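Local structure of delta-aminolevulinic acid dehydratase (Toxoplasma gondii ME49, 3OBK) at residues A[44-49]-A[332-337]; A[287-292]-A[324-329]; A[87-92]-A[128-133]; A[35-40]-A[317-322]. The protein catalyses the condensation of two molecules of 5-aminolevulinic acid to porphobilinogen, the pyrrole building block of haem and other tetrapyrroles. One frame throughout, in Å; residues are numbered along the deposited sequence.

Interaction 1: residues A[44-49]-A[332-337]; sequences SSLIYP and YYAKEA. With PBG (3-[5-(aminomethyl)-4-(carboxymethyl)-1H-pyrrol-3-yl]propanoic acid), chain L.
Tyr332 OH has two polar partners: it donates a 2.6 Å hydrogen bond to carboxylate oxygen O3A of the bound porphobilinogen, which lies at the edge of the tyrosine ring and in its plane, and it is also hydrogen-bonded to Tyr290 OH. Tyrosine suits this place because the ring can be packed while the phenol reaches the ligand. Pro49 supplies that packing: its CG stands over one face, offset toward the rim and 4.0 Å from the centroid of the Tyr332 ring, in a CH-pi contact. Pro49 CB meets Tyr332 CE1 at 3.6 Å, and the two side chains cross at about a right angle.

On Tyr48, CG is anti to the backbone N (chi1 -172°), beside the carbonyl carbon. The ring comes against Lys335, whose CB makes a second CH-pi contact over its face, 4.0 Å from the centroid of the Tyr48 ring. Glu78 is hydrogen-bonded to Tyr48 OH and salt-bridged to Lys335 NZ. Alanine lets helix and strand come close: Ala334 CB lies 3.8 Å from Tyr48 CB and 4.0 Å from Leu46 CB, while Leu46 CD1 rests 3.9 Å from Ala337 CB.

Strand 46-53 and the helix following strand 328-331 thus meet where the first and last strands close a TIM barrel, beside the product site.

Interaction 2: residues A[287-292]-A[324-329]; sequences MVAYHV and AGADAV. With PBG (3-[5-(aminomethyl)-4-(carboxymethyl)-1H-pyrrol-3-yl]propanoic acid), chain L.
Neighbouring parallel strands of the TIM barrel pair here, Val288 with Ala328 and Ala289 with Val329, and strand 287-291 runs on into the porphobilinogen pocket. Met287 O takes Ala328 N at 3.2 Å and also a weak, bent bond from Asp327 N; two residues further on, Ala289 N donates to Ala328 O.

The side-chain bond lies at the strand's beginning. In Asp327, CG is anti to the carbonyl carbon (chi1 -63°), and the carboxylate accepts Met287 N on OD2 at 2.8 Å. This bond is nearly straight, 172° at the hydrogen, and uses the anti lone pair of OD2. Just before it, Gly325 ends helix 310-324 in a Schellman motif; its positive phi (127°) would press a CB against the preceding carbonyl, which glycine avoids. Met287 CB rests 3.5 Å from Gly325 O.

Val288 and Ala328 face Ile47, their CG1 and CB 4.1 Å apart. Ala289 and Val329 turn the other way, toward Phe321 of helix 310-324, and the small Ala289 CB and Ala326 CB, 4.1 Å apart, both pack against that residue. Downstream, Tyr290 CE1 approaches O3A of the product at 3.5 Å, and Val292 CB lies 3.5 Å from its O4A.

Asp327 OD2 also forms a salt bridge with Arg247 of a neighbouring subunit, so one oxygen of this buried residue both binds the start of strand 287-291 and contacts another chain of the octamer; that arginine probably helps to keep the carboxylate ionised.

Interaction 3: residues A[87-92]-A[128-133]; sequences IKAFML and DVLLLA
Phe90 CG is anti to the carbonyl carbon (chi1 -56°) and Val129 CG2 is anti to its own backbone N; from these positions Phe90 CD2 and Val129 CG2 meet at 3.5 Å, the two side chains crossing at about a right angle. Leu130 O lies at the edge of the Phe90 ring, in its plane. On the other face of the sheet the methionine chain is extended as far as SD and then bends (chi3 -96°), and Met91 CE touches Leu132 CD2 at 3.7 Å. An unbranched, flexible side chain suits this spot, where its terminal methyl comes across to a branched leucine. Ala89 CB, short enough not to crowd the sheet, meets Leu130 CD2 at 3.8 Å.

The backbones pair in parallel. Leu130 N donates to Lys88 O, Phe90 N to Leu130 O at 2.9 Å, Leu132 N to Phe90 O, and Leu92 N to Leu132 O. Phe90, Leu130 and Leu132 each therefore use both their N-H and their C=O on the partner strand. CA-H...O contacts, among them Met91 CA with Leu132 O at 3.1 Å, fill in between. The short strand axes diverge by 28°, the twist of a barrel wall.

Helix 114-125 links these strands in a beta-alpha-beta crossover and covers Leu92 and Leu131, while helix 72-84 lies against Phe90. Strand 46-53 pairs with the far edge of 89-95, and strand 179-182 with that of 130-135.

Interaction 4: residues A[35-40]-A[317-322]; sequences LVQENL and VLKSFR. With EDO (1,2-ethanediol), chain Y; EDO (1,2-ethanediol), chain M.
Two nitrogen donors lie only 3.3 Å apart, Lys319 NZ and Gln37 NE2, and do not bond to each other. A shared acceptor accounts for the meeting: the terminal carboxylate oxygen of Tyr356 of a neighbouring subunit forms a salt bridge with the lysine and a hydrogen bond with the glutamine. Gln37 NE2 also donates to Asn39 O at 2.9 Å, with that oxygen close to its amide plane, and so braces the turn on which it sits. A glutamine suits this place because its amide nitrogen carries two protons, enough for both acceptors. Lys319 bends at chi2, chi3 and chi4, and its CE lies 3.5 Å from Asn39 O; NZ is also hydrogen-bonded to Ser244 OG of another neighbouring subunit.

Arg322 makes the direct bond between the segments. Its NE donates to Leu40 O at 2.8 Å, with 158° at the hydrogen, from the edge of the guanidinium and almost in its plane. The long arginine chain carries this N-H to the carbonyl, nearly in line with its C=O (165°). A water joins Asn39 OD1 to Arg322 O, 2.9 Å from each, while Asn39 ND2 turns to Ser244 O of that other subunit. Ethanediol, probably from the crystallisation liquor, takes Leu40 N on its O2 at 3.1 Å, and a second molecule donates from O2 to Gln37 OE1 at 2.7 Å.

Polar groups thus dominate the contact, and the ammonium of Lys319 is probably kept charged by the chain-terminal carboxylate that it helps to hold at a subunit interface.

In the fold
Strand 328-331 and strand 46-53 join interactions 1 and 2, whose centres lie 11 Å apart, through a probable hydrogen bond from Ile47 N to Val329 O (2.9 Å). On its other edge strand 46-53 meets interaction 3, with Tyr48 N 2.9 Å from Ala89 O. Interactions 1 and 2 touch the product directly. In interaction 3 the side chain of Met91 is about 7 Å from the bound PBG. Met91 SD packs 3.6 Å from Tyr290 CE2 of interaction 2. Interaction 4 lies outside the barrel, 12 Å centre to centre from interaction 2, where Phe321 packs on Ala289 and Val329. All four contacts also reach a neighbouring subunit of the octamer.

Interaction 1: residues A[44-49]-A[332-337]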
# COMPACT_ATOMS: atom_id res chain seq x y z
N SER A 44 4.60 30.18 16.41
CA SER A 44 5.44 30.27 15.22
C SER A 44 5.00 29.33 14.07
O SER A 44 5.67 29.30 13.01
CB SER A 44 6.90 30.02 15.58
OG SER A 44 7.14 28.66 15.84
N SER A 45 3.91 28.58 14.28
CA SER A 45 3.24 27.85 13.22
C SER A 45 2.08 28.68 12.65
O SER A 45 1.42 28.24 11.71
CB SER A 45 2.74 26.48 13.72
OG SER A 45 3.82 25.61 14.12
N LEU A 46 1.85 29.88 13.15
CA LEU A 46 0.76 30.72 12.64
C LEU A 46 1.30 31.83 11.72
O LEU A 46 2.34 32.43 11.99
CB LEU A 46 -0.03 31.34 13.80
CG LEU A 46 -0.53 30.37 14.89
CD1 LEU A 46 -1.30 31.09 16.00
CD2 LEU A 46 -1.36 29.17 14.29
N ILE A 47 0.56 32.07 10.63
CA ILE A 47 0.82 33.14 9.69
C ILE A 47 -0.30 34.17 9.86
O ILE A 47 -1.49 33.82 9.84
CB ILE A 47 0.80 32.61 8.24
CG1 ILE A 47 1.78 31.45 8.06
CG2 ILE A 47 1.18 33.67 7.31
CD1 ILE A 47 1.67 30.76 6.74
N TYR A 48 0.07 35.44 10.00
CA TYR A 48 -0.91 36.49 10.27
C TYR A 48 -1.12 37.33 9.02
O TYR A 48 -0.18 37.99 8.55
CB TYR A 48 -0.40 37.36 11.43
CG TYR A 48 -1.35 38.40 11.99
CD1 TYR A 48 -2.72 38.21 11.94
CD2 TYR A 48 -0.87 39.54 12.63
CE1 TYR A 48 -3.59 39.14 12.48
CE2 TYR A 48 -1.75 40.49 13.19
CZ TYR A 48 -3.11 40.27 13.10
OH TYR A 48 -4.04 41.15 13.59
N PRO A 49 -2.33 37.33 8.46
CA PRO A 49 -2.53 38.09 7.24
C PRO A 49 -3.12 39.48 7.48
O PRO A 49 -4.11 39.60 8.20
CB PRO A 49 -3.51 37.21 6.43
CG PRO A 49 -3.83 36.02 7.28
CD PRO A 49 -3.47 36.44 8.69
N TYR A 332 -6.56 34.98 10.49
CA TYR A 332 -6.75 36.35 11.00
C TYR A 332 -6.81 36.35 12.54
O TYR A 332 -6.66 37.40 13.16
CB TYR A 332 -7.98 37.01 10.35
CG TYR A 332 -7.86 37.05 8.85
CD1 TYR A 332 -7.06 37.98 8.23
CD2 TYR A 332 -8.51 36.11 8.06
CE1 TYR A 332 -6.94 38.01 6.88
CE2 TYR A 332 -8.39 36.12 6.69
CZ TYR A 332 -7.60 37.07 6.09
OH TYR A 332 -7.46 37.08 4.71
N TYR A 333 -6.96 35.17 13.15
CA TYR A 333 -6.83 35.03 14.62
C TYR A 333 -5.40 34.79 15.12
O TYR A 333 -5.20 34.50 16.29
CB TYR A 333 -7.71 33.88 15.12
CG TYR A 333 -9.13 34.26 15.41
CD1 TYR A 333 -9.45 35.06 16.50
CD2 TYR A 333 -10.15 33.79 14.63
CE1 TYR A 333 -10.78 35.39 16.77
CE2 TYR A 333 -11.48 34.13 14.89
CZ TYR A 333 -11.79 34.91 15.95
OH TYR A 333 -13.12 35.21 16.17
N ALA A 334 -4.39 34.92 14.27
CA ALA A 334 -3.03 34.53 14.63
C ALA A 334 -2.55 35.32 15.82
O ALA A 334 -2.11 34.75 16.81
CB ALA A 334 -2.10 34.70 13.48
N LYS A 335 -2.67 36.64 15.74
CA LYS A 335 -2.22 37.47 16.85
C LYS A 335 -3.00 37.13 18.11
O LYS A 335 -2.44 37.02 19.21
CB LYS A 335 -2.37 38.95 16.54
CG LYS A 335 -1.86 39.86 17.67
CD LYS A 335 -2.10 41.33 17.40
CE LYS A 335 -3.51 41.83 17.81
NZ LYS A 335 -3.85 43.21 17.31
N GLU A 336 -4.29 36.95 17.97
CA GLU A 336 -5.10 36.76 19.14
C GLU A 336 -4.78 35.43 19.79
O GLU A 336 -4.72 35.33 21.01
CB GLU A 336 -6.56 36.85 18.80
CG GLU A 336 -7.40 37.24 20.00
CD GLU A 336 -7.63 38.72 20.04
OE1 GLU A 336 -8.42 39.19 19.20
OE2 GLU A 336 -7.02 39.37 20.89
N ALA A 337 -4.53 34.41 18.98
CA ALA A 337 -4.20 33.09 19.53
C ALA A 337 -2.87 33.13 20.30
O ALA A 337 -2.75 32.59 21.44
CB ALA A 337 -4.17 32.01 18.43
CHA PBG L . -6.62 36.69 -4.35
C1A PBG L . -6.88 36.23 -2.95
C2A PBG L . -8.12 35.94 -2.40
C3A PBG L . -7.87 35.56 -1.09
C4A PBG L . -6.50 35.55 -0.92
NA PBG L . -5.92 35.98 -2.05
C5A PBG L . -9.49 36.16 -2.98
C6A PBG L . -9.88 35.30 -4.11
O1A PBG L . -8.95 34.73 -4.73
O2A PBG L . -11.08 35.24 -4.47
C7A PBG L . -8.90 35.23 -0.08
C8A PBG L . -8.46 35.14 1.33
C9A PBG L . -9.48 35.12 2.38
O3A PBG L . -9.14 35.46 3.51
O4A PBG L . -10.70 35.06 2.15
N1 PBG L . -5.89 35.82 -5.22

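Interaction 2: residues A[287-292]-A[324-329]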
# COMPACT_ATOMS: atom_id res chain seq x y z
N MET A 287 3.04 21.72 4.37
CA MET A 287 1.67 22.07 4.10
C MET A 287 1.25 23.29 4.88
O MET A 287 1.62 23.46 6.02
CB MET A 287 0.73 20.92 4.48
CG MET A 287 0.85 19.62 3.67
SD MET A 287 0.82 19.82 1.89
CE MET A 287 -0.82 20.44 1.56
N VAL A 288 0.47 24.14 4.23
CA VAL A 288 -0.11 25.31 4.84
C VAL A 288 -1.58 25.29 4.55
O VAL A 288 -1.99 24.82 3.50
CB VAL A 288 0.53 26.64 4.29
CG1 VAL A 288 0.18 27.80 5.15
CG2 VAL A 288 2.05 26.51 4.23
N ALA A 289 -2.37 25.75 5.49
CA ALA A 289 -3.82 25.86 5.33
C ALA A 289 -4.22 27.32 5.59
O ALA A 289 -3.56 28.01 6.34
CB ALA A 289 -4.51 24.92 6.26
N TYR A 290 -5.29 27.80 4.95
CA TYR A 290 -5.74 29.17 5.12
C TYR A 290 -7.14 29.17 5.74
O TYR A 290 -8.11 28.70 5.14
CB TYR A 290 -5.79 29.88 3.78
CG TYR A 290 -5.64 31.38 3.83
CD1 TYR A 290 -6.47 32.19 4.60
CD2 TYR A 290 -4.68 32.01 3.05
CE1 TYR A 290 -6.32 33.61 4.60
CE2 TYR A 290 -4.51 33.40 3.05
CZ TYR A 290 -5.33 34.19 3.81
OH TYR A 290 -5.12 35.55 3.75
N HIS A 291 -7.20 29.68 6.97
CA HIS A 291 -8.44 29.97 7.67
C HIS A 291 -8.96 31.31 7.14
O HIS A 291 -8.51 32.37 7.62
CB HIS A 291 -8.15 30.03 9.16
CG HIS A 291 -9.36 30.01 10.03
ND1 HIS A 291 -9.46 30.80 11.16
CD2 HIS A 291 -10.51 29.30 9.96
CE1 HIS A 291 -10.62 30.56 11.75
NE2 HIS A 291 -11.28 29.65 11.04
N VAL A 292 -9.87 31.27 6.17
CA VAL A 292 -10.15 32.42 5.34
C VAL A 292 -11.15 33.39 5.95
O VAL A 292 -11.87 33.05 6.89
CB VAL A 292 -10.67 32.02 3.95
CG1 VAL A 292 -9.74 31.03 3.29
CG2 VAL A 292 -12.10 31.48 4.04
N ALA A 324 -5.13 17.66 11.13
CA ALA A 324 -5.42 17.42 9.74
C ALA A 324 -4.18 17.45 8.83
O ALA A 324 -4.22 16.90 7.75
CB ALA A 324 -6.42 18.42 9.27
N GLY A 325 -3.10 18.08 9.26
CA GLY A 325 -1.80 17.98 8.56
C GLY A 325 -1.18 19.33 8.21
O GLY A 325 -0.27 19.38 7.43
N ALA A 326 -1.66 20.42 8.77
CA ALA A 326 -1.05 21.73 8.49
C ALA A 326 0.22 21.89 9.31
O ALA A 326 0.19 21.83 10.54
CB ALA A 326 -1.98 22.86 8.82
N ASP A 327 1.32 22.11 8.62
CA ASP A 327 2.49 22.58 9.30
C ASP A 327 2.28 24.02 9.76
O ASP A 327 2.60 24.35 10.89
CB ASP A 327 3.69 22.46 8.38
CG ASP A 327 3.97 21.03 8.02
OD1 ASP A 327 4.25 20.24 8.94
OD2 ASP A 327 3.88 20.71 6.82
N ALA A 328 1.72 24.86 8.90
CA ALA A 328 1.46 26.27 9.27
C ALA A 328 0.03 26.56 8.92
O ALA A 328 -0.51 25.93 8.01
CB ALA A 328 2.38 27.20 8.51
N VAL A 329 -0.58 27.51 9.62
CA VAL A 329 -1.95 27.94 9.33
C VAL A 329 -1.96 29.46 9.16
O VAL A 329 -1.48 30.16 10.01
CB VAL A 329 -2.86 27.58 10.52
CG1 VAL A 329 -4.29 27.96 10.25
CG2 VAL A 329 -2.74 26.05 10.82
CHA PBG L . -6.62 36.69 -4.35
C1A PBG L . -6.88 36.23 -2.95
C2A PBG L . -8.12 35.94 -2.40
C3A PBG L . -7.87 35.56 -1.09
C4A PBG L . -6.50 35.55 -0.92
NA PBG L . -5.92 35.98 -2.05
C5A PBG L . -9.49 36.16 -2.98
C6A PBG L . -9.88 35.30 -4.11
O1A PBG L . -8.95 34.73 -4.73
O2A PBG L . -11.08 35.24 -4.47
C7A PBG L . -8.90 35.23 -0.08
C8A PBG L . -8.46 35.14 1.33
C9A PBG L . -9.48 35.12 2.38
O3A PBG L . -9.14 35.46 3.51
O4A PBG L . -10.70 35.06 2.15
N1 PBG L . -5.89 35.82 -5.22

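Interaction 3: residues A[87-92]-A[128-133]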
# COMPACT_ATOMS: atom_id res chain seq x y z
N ILE A 87 4.56 35.60 16.77
CA ILE A 87 4.23 35.37 15.38
C ILE A 87 5.43 35.80 14.62
O ILE A 87 5.97 36.88 14.86
CB ILE A 87 3.02 36.18 14.90
CG1 ILE A 87 1.76 35.86 15.72
CG2 ILE A 87 2.78 35.92 13.40
CD1 ILE A 87 1.21 34.44 15.46
N LYS A 88 5.90 34.99 13.70
CA LYS A 88 7.06 35.38 12.92
C LYS A 88 6.73 35.63 11.45
O LYS A 88 7.48 36.34 10.78
CB LYS A 88 8.20 34.36 13.09
CG LYS A 88 9.18 34.73 14.25
CD LYS A 88 9.20 33.75 15.37
CE LYS A 88 10.42 33.93 16.27
NZ LYS A 88 11.62 33.09 15.85
N ALA A 89 5.59 35.12 10.97
CA ALA A 89 5.26 35.18 9.53
C ALA A 89 4.00 35.97 9.23
O ALA A 89 2.95 35.71 9.79
CB ALA A 89 5.13 33.78 8.97
N PHE A 90 4.11 36.87 8.28
CA PHE A 90 3.07 37.83 8.00
C PHE A 90 2.85 37.91 6.51
O PHE A 90 3.79 38.02 5.73
CB PHE A 90 3.48 39.22 8.52
CG PHE A 90 3.81 39.25 9.96
CD1 PHE A 90 2.87 39.62 10.88
CD2 PHE A 90 5.06 38.88 10.40
CE1 PHE A 90 3.18 39.63 12.22
CE2 PHE A 90 5.37 38.89 11.73
CZ PHE A 90 4.41 39.25 12.64
N MET A 91 1.59 37.88 6.12
CA MET A 91 1.21 37.85 4.73
C MET A 91 0.58 39.23 4.50
O MET A 91 -0.18 39.69 5.35
CB MET A 91 0.22 36.69 4.56
CG MET A 91 -0.07 36.15 3.20
SD MET A 91 -1.11 34.62 3.32
CE MET A 91 0.06 33.26 3.25
N LEU A 92 0.90 39.89 3.39
CA LEU A 92 0.44 41.27 3.14
C LEU A 92 -0.38 41.44 1.88
O LEU A 92 0.03 41.08 0.79
CB LEU A 92 1.63 42.23 3.03
CG LEU A 92 2.76 42.14 4.04
CD1 LEU A 92 3.77 43.17 3.62
CD2 LEU A 92 2.27 42.37 5.47
N ASP A 128 14.53 40.98 10.49
CA ASP A 128 14.41 39.53 10.45
C ASP A 128 12.96 39.03 10.28
O ASP A 128 12.70 37.82 10.41
CB ASP A 128 15.02 38.93 11.71
CG ASP A 128 14.26 39.30 12.98
OD1 ASP A 128 14.58 38.74 14.03
OD2 ASP A 128 13.34 40.15 12.94
N VAL A 129 12.01 39.94 10.02
CA VAL A 129 10.60 39.55 9.89
C VAL A 129 10.43 38.62 8.69
O VAL A 129 11.12 38.78 7.68
CB VAL A 129 9.64 40.81 9.74
CG1 VAL A 129 9.84 41.53 8.38
CG2 VAL A 129 8.15 40.45 9.96
N LEU A 130 9.53 37.65 8.79
CA LEU A 130 9.18 36.82 7.63
C LEU A 130 7.96 37.36 6.84
O LEU A 130 6.85 37.39 7.35
CB LEU A 130 8.94 35.38 8.09
CG LEU A 130 9.08 34.32 7.01
CD1 LEU A 130 10.54 34.23 6.59
CD2 LEU A 130 8.57 32.97 7.53
N LEU A 131 8.17 37.81 5.61
CA LEU A 131 7.09 38.40 4.80
C LEU A 131 6.70 37.54 3.61
O LEU A 131 7.54 37.09 2.86
CB LEU A 131 7.48 39.79 4.30
CG LEU A 131 7.94 40.78 5.37
CD1 LEU A 131 8.23 42.15 4.74
CD2 LEU A 131 6.91 40.89 6.51
N LEU A 132 5.40 37.31 3.47
CA LEU A 132 4.85 36.50 2.38
C LEU A 132 3.90 37.41 1.62
O LEU A 132 2.93 37.89 2.19
CB LEU A 132 4.06 35.31 2.95
CG LEU A 132 4.72 34.13 3.67
CD1 LEU A 132 5.72 34.61 4.75
CD2 LEU A 132 3.63 33.18 4.30
N ALA A 133 4.18 37.67 0.35
CA ALA A 133 3.38 38.59 -0.46
C ALA A 133 2.56 37.76 -1.43
O ALA A 133 3.07 36.83 -2.03
CB ALA A 133 4.27 39.53 -1.21

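Interaction 4: residues A[35-40]-A[317-322]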
# COMPACT_ATOMS: atom_id res chain seq x y z
N LEU A 35 0.37 12.82 27.84
CA LEU A 35 1.36 11.82 27.45
C LEU A 35 1.12 11.35 26.05
O LEU A 35 2.07 11.08 25.34
CB LEU A 35 1.32 10.59 28.34
CG LEU A 35 2.22 10.43 29.56
CD1 LEU A 35 2.32 8.93 29.79
CD2 LEU A 35 3.59 11.05 29.40
N VAL A 36 -0.15 11.22 25.68
CA VAL A 36 -0.52 10.61 24.41
C VAL A 36 -1.00 11.60 23.33
O VAL A 36 -1.39 11.17 22.26
CB VAL A 36 -1.62 9.48 24.57
CG1 VAL A 36 -1.31 8.57 25.72
CG2 VAL A 36 -3.01 10.07 24.70
N GLN A 37 -0.95 12.90 23.60
CA GLN A 37 -1.45 13.93 22.68
C GLN A 37 -0.62 13.99 21.40
O GLN A 37 0.57 14.17 21.44
CB GLN A 37 -1.39 15.29 23.40
CG GLN A 37 -1.87 16.50 22.65
CD GLN A 37 -1.76 17.80 23.45
OE1 GLN A 37 -1.81 17.79 24.68
NE2 GLN A 37 -1.68 18.92 22.75
N GLU A 38 -1.26 13.84 20.25
CA GLU A 38 -0.54 13.65 19.01
C GLU A 38 -0.16 14.95 18.32
O GLU A 38 0.68 14.94 17.44
CB GLU A 38 -1.39 12.86 18.02
CG GLU A 38 -1.95 11.50 18.50
CD GLU A 38 -2.96 10.89 17.48
OE1 GLU A 38 -2.92 11.28 16.28
OE2 GLU A 38 -3.79 10.03 17.88
N ASN A 39 -0.84 16.06 18.64
CA ASN A 39 -0.59 17.32 17.92
C ASN A 39 -0.58 18.50 18.88
O ASN A 39 -1.26 18.50 19.91
CB ASN A 39 -1.60 17.55 16.82
CG ASN A 39 -1.48 16.53 15.68
OD1 ASN A 39 -0.70 16.74 14.74
ND2 ASN A 39 -2.26 15.44 15.75
N LEU A 40 0.23 19.50 18.53
CA LEU A 40 0.52 20.66 19.37
C LEU A 40 0.47 21.89 18.46
O LEU A 40 0.81 21.81 17.29
CB LEU A 40 1.92 20.54 19.95
CG LEU A 40 2.09 19.47 21.03
CD1 LEU A 40 3.57 19.17 21.33
CD2 LEU A 40 1.37 19.89 22.32
N VAL A 317 -10.10 25.01 16.68
CA VAL A 317 -9.97 25.15 15.26
C VAL A 317 -8.51 25.03 14.88
O VAL A 317 -8.15 24.24 14.03
CB VAL A 317 -10.56 26.51 14.81
CG1 VAL A 317 -10.06 26.92 13.40
CG2 VAL A 317 -12.08 26.45 14.86
N LEU A 318 -7.65 25.77 15.55
CA LEU A 318 -6.20 25.72 15.23
C LEU A 318 -5.59 24.31 15.47
O LEU A 318 -4.80 23.83 14.67
CB LEU A 318 -5.45 26.78 16.01
CG LEU A 318 -5.87 28.24 15.79
CD1 LEU A 318 -5.04 29.16 16.63
CD2 LEU A 318 -5.77 28.62 14.31
N LYS A 319 -6.00 23.67 16.55
CA LYS A 319 -5.62 22.29 16.80
C LYS A 319 -6.11 21.38 15.69
O LYS A 319 -5.38 20.50 15.26
CB LYS A 319 -6.15 21.80 18.16
CG LYS A 319 -5.68 20.44 18.59
CD LYS A 319 -4.17 20.35 18.67
CE LYS A 319 -3.57 21.17 19.77
NZ LYS A 319 -3.92 20.66 21.16
N SER A 320 -7.32 21.61 15.21
CA SER A 320 -7.85 20.83 14.09
C SER A 320 -7.05 20.95 12.78
O SER A 320 -6.78 19.96 12.15
CB SER A 320 -9.34 21.15 13.87
OG SER A 320 -10.12 20.60 14.94
N PHE A 321 -6.63 22.15 12.39
CA PHE A 321 -5.78 22.32 11.19
C PHE A 321 -4.48 21.53 11.28
O PHE A 321 -3.94 21.00 10.30
CB PHE A 321 -5.37 23.77 11.03
CG PHE A 321 -6.36 24.59 10.34
CD1 PHE A 321 -6.61 24.39 8.99
CD2 PHE A 321 -7.03 25.59 11.01
CE1 PHE A 321 -7.56 25.16 8.35
CE2 PHE A 321 -7.94 26.36 10.36
CZ PHE A 321 -8.22 26.15 9.06
N ARG A 322 -3.99 21.49 12.50
CA ARG A 322 -2.74 20.89 12.79
C ARG A 322 -2.87 19.36 12.76
O ARG A 322 -2.07 18.70 12.12
CB ARG A 322 -2.30 21.44 14.12
CG ARG A 322 -0.86 21.41 14.33
CD ARG A 322 -0.05 22.70 14.06
NE ARG A 322 1.25 22.26 14.60
CZ ARG A 322 2.35 21.94 13.93
NH1 ARG A 322 3.40 21.46 14.59
NH2 ARG A 322 2.47 22.17 12.65
C1 EDO Y . 3.93 17.15 17.71
O1 EDO Y . 5.31 16.78 17.74
C2 EDO Y . 3.73 18.23 16.66
O2 EDO Y . 2.34 18.46 16.50
C1 EDO M . -0.19 21.92 26.89
O1 EDO M . 0.33 21.71 28.21
C2 EDO M . 0.09 20.74 25.95
O2 EDO M . -0.75 19.64 26.29
O HOH W 1 -0.54 16.30 11.88